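Local coordinates for nicotinate phosphoribosyltransferase (Porphyromonas gingivalis, PDB 2IM5), which probably catalyses the ATP-dependent synthesis of nicotinate mononucleotide from nicotinate and phosphoribosyl diphosphate, the entry of nicotinate into NAD(+) biosynthesis, at residues 62-65 / 66-70; 310-313 / 314-318. All coordinates share one frame; numbering follows the deposited sequence.

Contact 1 (62-65 / 66-70); sequences LTRD and EKEFL
Thr-63 and Glu-66 form a capping box at the start of helix 64-73. Each side chain accepts the backbone N-H of the other. Thr-63 OG1, placed between the backbone N and the carbonyl carbon (chi1 69°), takes Glu-66 N at 3.1 Å, while Glu-66 OE1 receives Thr-63 N at 3.0 Å. The latter bond is nearly straight, 169° at the hydrogen, and reaches the carboxylate on its anti side, 25° out of plane. The other oxygen, Glu-66 OE2, is hydrogen-bonded to Ser-6 OG; with both oxygens gripped, the rotation of the carboxylate is restrained. Behind the cap the i to i+4 backbone bonds begin with Lys-67 N to Thr-63 O, and Glu-68 N and Phe-69 N follow.

The apolar contacts come from Leu-62, just before the cap. Its CD1 packs on Glu-66 CB at 3.5 Å and reaches Leu-70 CD1, a turn beyond Glu-66, at 3.9 Å, while CD2 touches Lys-67 CB. Leu-70 meets Leu-85 of helix 79-87, and Phe-69 stacks its ring with His-201 of helix 197-203: two helices pack against this one.

Among the charged groups, Arg-64 and Lys-67 run side by side, pointing the same way. Lys-67 also touches Asp-86, to which Arg-64 has a long, weak ion pair. The two cationic ends, Arg-64 NH1 and Lys-67 NZ, lie 3.3 Å apart.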
loop_
_atom_site.group_PDB
_atom_site.type_symbol
_atom_site.label_atom_id
_atom_site.label_comp_id
_atom_site.label_asym_id
_atom_site.label_seq_id
_atom_site.Cartn_x
_atom_site.Cartn_y
_atom_site.Cartn_z
ATOM N N LEU A 62 -19.415 -7.464 6.338
ATOM C CA LEU A 62 -18.577 -8.112 7.334
ATOM C C LEU A 62 -19.315 -9.287 7.969
ATOM O O LEU A 62 -20.454 -9.138 8.415
ATOM C CB LEU A 62 -18.202 -7.087 8.411
ATOM C CG LEU A 62 -17.121 -7.466 9.420
ATOM C CD1 LEU A 62 -15.764 -7.554 8.714
ATOM C CD2 LEU A 62 -17.096 -6.417 10.533
ATOM N N THR A 63 -18.683 -10.455 8.001
ATOM C CA THR A 63 -19.322 -11.612 8.618
ATOM C C THR A 63 -19.044 -11.560 10.115
ATOM O O THR A 63 -18.232 -10.756 10.580
ATOM C CB THR A 63 -18.773 -12.951 8.072
ATOM O OG1 THR A 63 -17.426 -13.129 8.514
ATOM C CG2 THR A 63 -18.809 -12.973 6.553
ATOM N N ARG A 64 -19.714 -12.422 10.870
ATOM C CA ARG A 64 -19.516 -12.472 12.312
ATOM C C ARG A 64 -18.091 -12.926 12.650
ATOM O O ARG A 64 -17.455 -12.375 13.546
ATOM C CB ARG A 64 -20.542 -13.416 12.945
ATOM C CG ARG A 64 -20.663 -13.285 14.460
ATOM C CD ARG A 64 -20.778 -11.815 14.890
ATOM N NE ARG A 64 -21.617 -11.035 13.977
ATOM C CZ ARG A 64 -21.888 -9.738 14.121
ATOM N NH1 ARG A 64 -21.390 -9.057 15.149
ATOM N NH2 ARG A 64 -22.651 -9.117 13.227
ATOM N N ASP A 65 -17.584 -13.920 11.929
ATOM C CA ASP A 65 -16.230 -14.399 12.185
ATOM C C ASP A 65 -15.195 -13.336 11.853
ATOM O O ASP A 65 -14.193 -13.203 12.557
ATOM C CB ASP A 65 -15.917 -15.662 11.373
ATOM C CG ASP A 65 -16.639 -16.887 11.895
ATOM O OD1 ASP A 65 -16.973 -16.915 13.102
ATOM O OD2 ASP A 65 -16.857 -17.830 11.100
ATOM N N GLU A 66 -15.430 -12.587 10.778
ATOM C CA GLU A 66 -14.490 -11.543 10.388
ATOM C C GLU A 66 -14.468 -10.447 11.442
ATOM O O GLU A 66 -13.409 -9.927 11.778
ATOM C CB GLU A 66 -14.858 -10.972 9.021
ATOM C CG GLU A 66 -14.772 -12.009 7.913
ATOM C CD GLU A 66 -15.132 -11.448 6.549
ATOM O OE1 GLU A 66 -16.094 -10.651 6.460
ATOM O OE2 GLU A 66 -14.456 -11.821 5.568
ATOM N N LYS A 67 -15.635 -10.111 11.975
ATOM C CA LYS A 67 -15.712 -9.086 13.007
ATOM C C LYS A 67 -14.919 -9.526 14.239
ATOM O O LYS A 67 -14.174 -8.735 14.816
ATOM C CB LYS A 67 -17.168 -8.818 13.400
ATOM C CG LYS A 67 -17.329 -7.688 14.397
ATOM C CD LYS A 67 -18.764 -7.541 14.882
ATOM C CE LYS A 67 -18.845 -6.525 16.014
ATOM N NZ LYS A 67 -20.217 -6.385 16.601
ATOM N N GLU A 68 -15.078 -10.784 14.644
ATOM C CA GLU A 68 -14.349 -11.310 15.800
ATOM C C GLU A 68 -12.851 -11.312 15.525
ATOM O O GLU A 68 -12.046 -11.067 16.425
ATOM C CB GLU A 68 -14.806 -12.731 16.126
ATOM C CG GLU A 68 -16.186 -12.804 16.754
ATOM C CD GLU A 68 -16.708 -14.233 16.870
ATOM O OE1 GLU A 68 -15.942 -15.120 17.324
ATOM O OE2 GLU A 68 -17.888 -14.465 16.509
ATOM N N PHE A 69 -12.481 -11.596 14.278
ATOM C CA PHE A 69 -11.078 -11.595 13.889
ATOM C C PHE A 69 -10.505 -10.179 14.041
ATOM O O PHE A 69 -9.426 -9.989 14.602
ATOM C CB PHE A 69 -10.928 -12.046 12.437
ATOM C CG PHE A 69 -9.535 -11.903 11.899
ATOM C CD1 PHE A 69 -8.522 -12.770 12.305
ATOM C CD2 PHE A 69 -9.231 -10.886 10.996
ATOM C CE1 PHE A 69 -7.220 -12.625 11.817
ATOM C CE2 PHE A 69 -7.943 -10.732 10.505
ATOM C CZ PHE A 69 -6.929 -11.607 10.917
ATOM N N LEU A 70 -11.230 -9.187 13.534
ATOM C CA LEU A 70 -10.770 -7.807 13.624
ATOM C C LEU A 70 -10.582 -7.388 15.080
ATOM O O LEU A 70 -9.602 -6.727 15.425
ATOM C CB LEU A 70 -11.765 -6.856 12.946
ATOM C CG LEU A 70 -11.939 -7.004 11.430
ATOM C CD1 LEU A 70 -12.962 -6.002 10.938
ATOM C CD2 LEU A 70 -10.600 -6.784 10.727
#

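Contact 2 (310-313 / 314-318); sequences PQRA and IEIQK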
loop_
_atom_site.group_PDB
_atom_site.type_symbol
_atom_site.label_atom_id
_atom_site.label_comp_id
_atom_site.label_asym_id
_atom_site.label_seq_id
_atom_site.Cartn_x
_atom_site.Cartn_y
_atom_site.Cartn_z
ATOM N N PRO A 310 13.109 -12.375 -3.595
ATOM C CA PRO A 310 13.776 -12.950 -2.427
ATOM C C PRO A 310 15.288 -12.720 -2.458
ATOM O O PRO A 310 15.894 -12.354 -1.448
ATOM C CB PRO A 310 13.398 -14.423 -2.516
ATOM C CG PRO A 310 12.003 -14.354 -3.078
ATOM C CD PRO A 310 12.147 -13.328 -4.180
ATOM N N GLN A 311 15.892 -12.912 -3.623
ATOM C CA GLN A 311 17.329 -12.733 -3.760
ATOM C C GLN A 311 17.771 -11.300 -3.493
ATOM O O GLN A 311 18.789 -11.072 -2.848
ATOM C CB GLN A 311 17.790 -13.164 -5.154
ATOM C CG GLN A 311 19.304 -13.122 -5.336
ATOM C CD GLN A 311 20.057 -13.846 -4.219
ATOM O OE1 GLN A 311 19.757 -15.002 -3.891
ATOM N NE2 GLN A 311 21.043 -13.166 -3.632
ATOM N N ARG A 312 17.015 -10.332 -3.997
ATOM C CA ARG A 312 17.354 -8.937 -3.771
ATOM C C ARG A 312 17.236 -8.605 -2.280
ATOM O O ARG A 312 17.996 -7.792 -1.751
ATOM C CB ARG A 312 16.429 -8.025 -4.578
ATOM C CG ARG A 312 16.741 -6.552 -4.410
ATOM C CD ARG A 312 17.990 -6.148 -5.174
ATOM N NE ARG A 312 17.766 -6.171 -6.621
ATOM C CZ ARG A 312 18.667 -5.799 -7.532
ATOM N NH1 ARG A 312 19.870 -5.369 -7.158
ATOM N NH2 ARG A 312 18.362 -5.849 -8.826
ATOM N N ALA A 313 16.278 -9.235 -1.607
ATOM C CA ALA A 313 16.085 -9.008 -0.180
ATOM C C ALA A 313 17.328 -9.480 0.576
ATOM O O ALA A 313 17.800 -8.818 1.507
ATOM C CB ALA A 313 14.849 -9.759 0.314
ATOM N N ILE A 314 17.856 -10.628 0.161
ATOM C CA ILE A 314 19.046 -11.190 0.789
ATOM C C ILE A 314 20.242 -10.251 0.615
ATOM O O ILE A 314 21.049 -10.091 1.527
ATOM C CB ILE A 314 19.368 -12.587 0.199
ATOM C CG1 ILE A 314 18.288 -13.584 0.635
ATOM C CG2 ILE A 314 20.747 -13.060 0.666
ATOM C CD1 ILE A 314 18.369 -14.927 -0.047
ATOM N N GLU A 315 20.347 -9.623 -0.552
ATOM C CA GLU A 315 21.439 -8.689 -0.821
ATOM C C GLU A 315 21.341 -7.460 0.087
ATOM O O GLU A 315 22.335 -7.039 0.679
ATOM C CB GLU A 315 21.409 -8.246 -2.286
ATOM C CG GLU A 315 21.812 -9.320 -3.280
ATOM C CD GLU A 315 21.328 -9.016 -4.690
ATOM O OE1 GLU A 315 21.389 -7.836 -5.099
ATOM O OE2 GLU A 315 20.891 -9.958 -5.392
ATOM N N ILE A 316 20.144 -6.885 0.195
ATOM C CA ILE A 316 19.937 -5.717 1.048
ATOM C C ILE A 316 20.227 -6.097 2.495
ATOM O O ILE A 316 20.772 -5.310 3.266
ATOM C CB ILE A 316 18.478 -5.199 0.948
ATOM C CG1 ILE A 316 18.213 -4.663 -0.461
ATOM C CG2 ILE A 316 18.233 -4.100 1.984
ATOM C CD1 ILE A 316 16.767 -4.249 -0.708
ATOM N N GLN A 317 19.858 -7.320 2.849
ATOM C CA GLN A 317 20.066 -7.838 4.189
ATOM C C GLN A 317 21.559 -7.763 4.547
ATOM O O GLN A 317 21.918 -7.438 5.677
ATOM C CB GLN A 317 19.530 -9.275 4.240
ATOM C CG GLN A 317 19.488 -9.927 5.608
ATOM C CD GLN A 317 18.653 -11.199 5.600
ATOM O OE1 GLN A 317 18.492 -11.846 4.558
ATOM N NE2 GLN A 317 18.123 -11.568 6.760
ATOM N N LYS A 318 22.427 -8.036 3.577
ATOM C CA LYS A 318 23.872 -7.979 3.809
ATOM C C LYS A 318 24.304 -6.535 4.042
ATOM O O LYS A 318 25.098 -6.251 4.935
ATOM C CB LYS A 318 24.640 -8.541 2.613
ATOM C CG LYS A 318 24.323 -9.990 2.276
ATOM C CD LYS A 318 25.155 -10.473 1.088
ATOM C CE LYS A 318 24.664 -11.823 0.576
ATOM N NZ LYS A 318 24.600 -12.837 1.670
#
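Four successive i to i+4 bonds, from Ile-314 N to Pro-310 O (3.1 Å) through Gln-317 N to Ala-313 O (2.9 Å), join the two segments into the regular first turns of helix 310-320. On the outward side Glu-315 lies between two residues of the preceding turn. Its OE1 forms a salt bridge with Arg-312 NH1 at 3.6 Å, but the oxygen stands well out of the guanidinium plane, the two flat groups are turned 61° apart, and no N-H points at it; the attraction is one of charge alone. Glu-315 OE2 lies 3.5 Å from Gln-311 CG, put there by chi1 (-175°, CG anti to the backbone N); the turn at chi2 (50°) then brings the amide back, with Gln-311 NE2 3.7 Å from the same OE2.

Pro-310, Ala-313, Ile-314 and Ile-316 are all buried. The isoleucine branches pack against carbonyl oxygens of the preceding turn: Ile-314 CG1 on Pro-310 O at 3.4 Å, Ile-316 CG1 equally close to Arg-312 O. Pro-310 and Ile-314 meet Leu-154 of helix 141-157, whereas Ala-313 and Ile-316 rest on Phe-328 of the sheet, as in a beta-alpha-beta crossover, here linking parallel strands 301-304 and 325-330.

In the fold
Contact 1 comes first along the chain and closes well before contact 2 opens. Their centres are 36 Å apart and their nearest atoms about 24 Å, so neither touches the other. Each occupies the start of one helix, 64-73 and 310-320, and their centres lie about 22 and 21 Å from the centre of the chain. Contact 1 belongs to the N-terminal domain family, on a helix packed against helices 79-87 and 197-203. Contact 2 belongs to the TIM-barrel-type family region, on a helix laid against the parallel sheet. Because helix 197-203 follows strand 191-194 of that same sheet, helix 64-73 packs on the barrel-type part, joining the two regions within the single chain of the assembly.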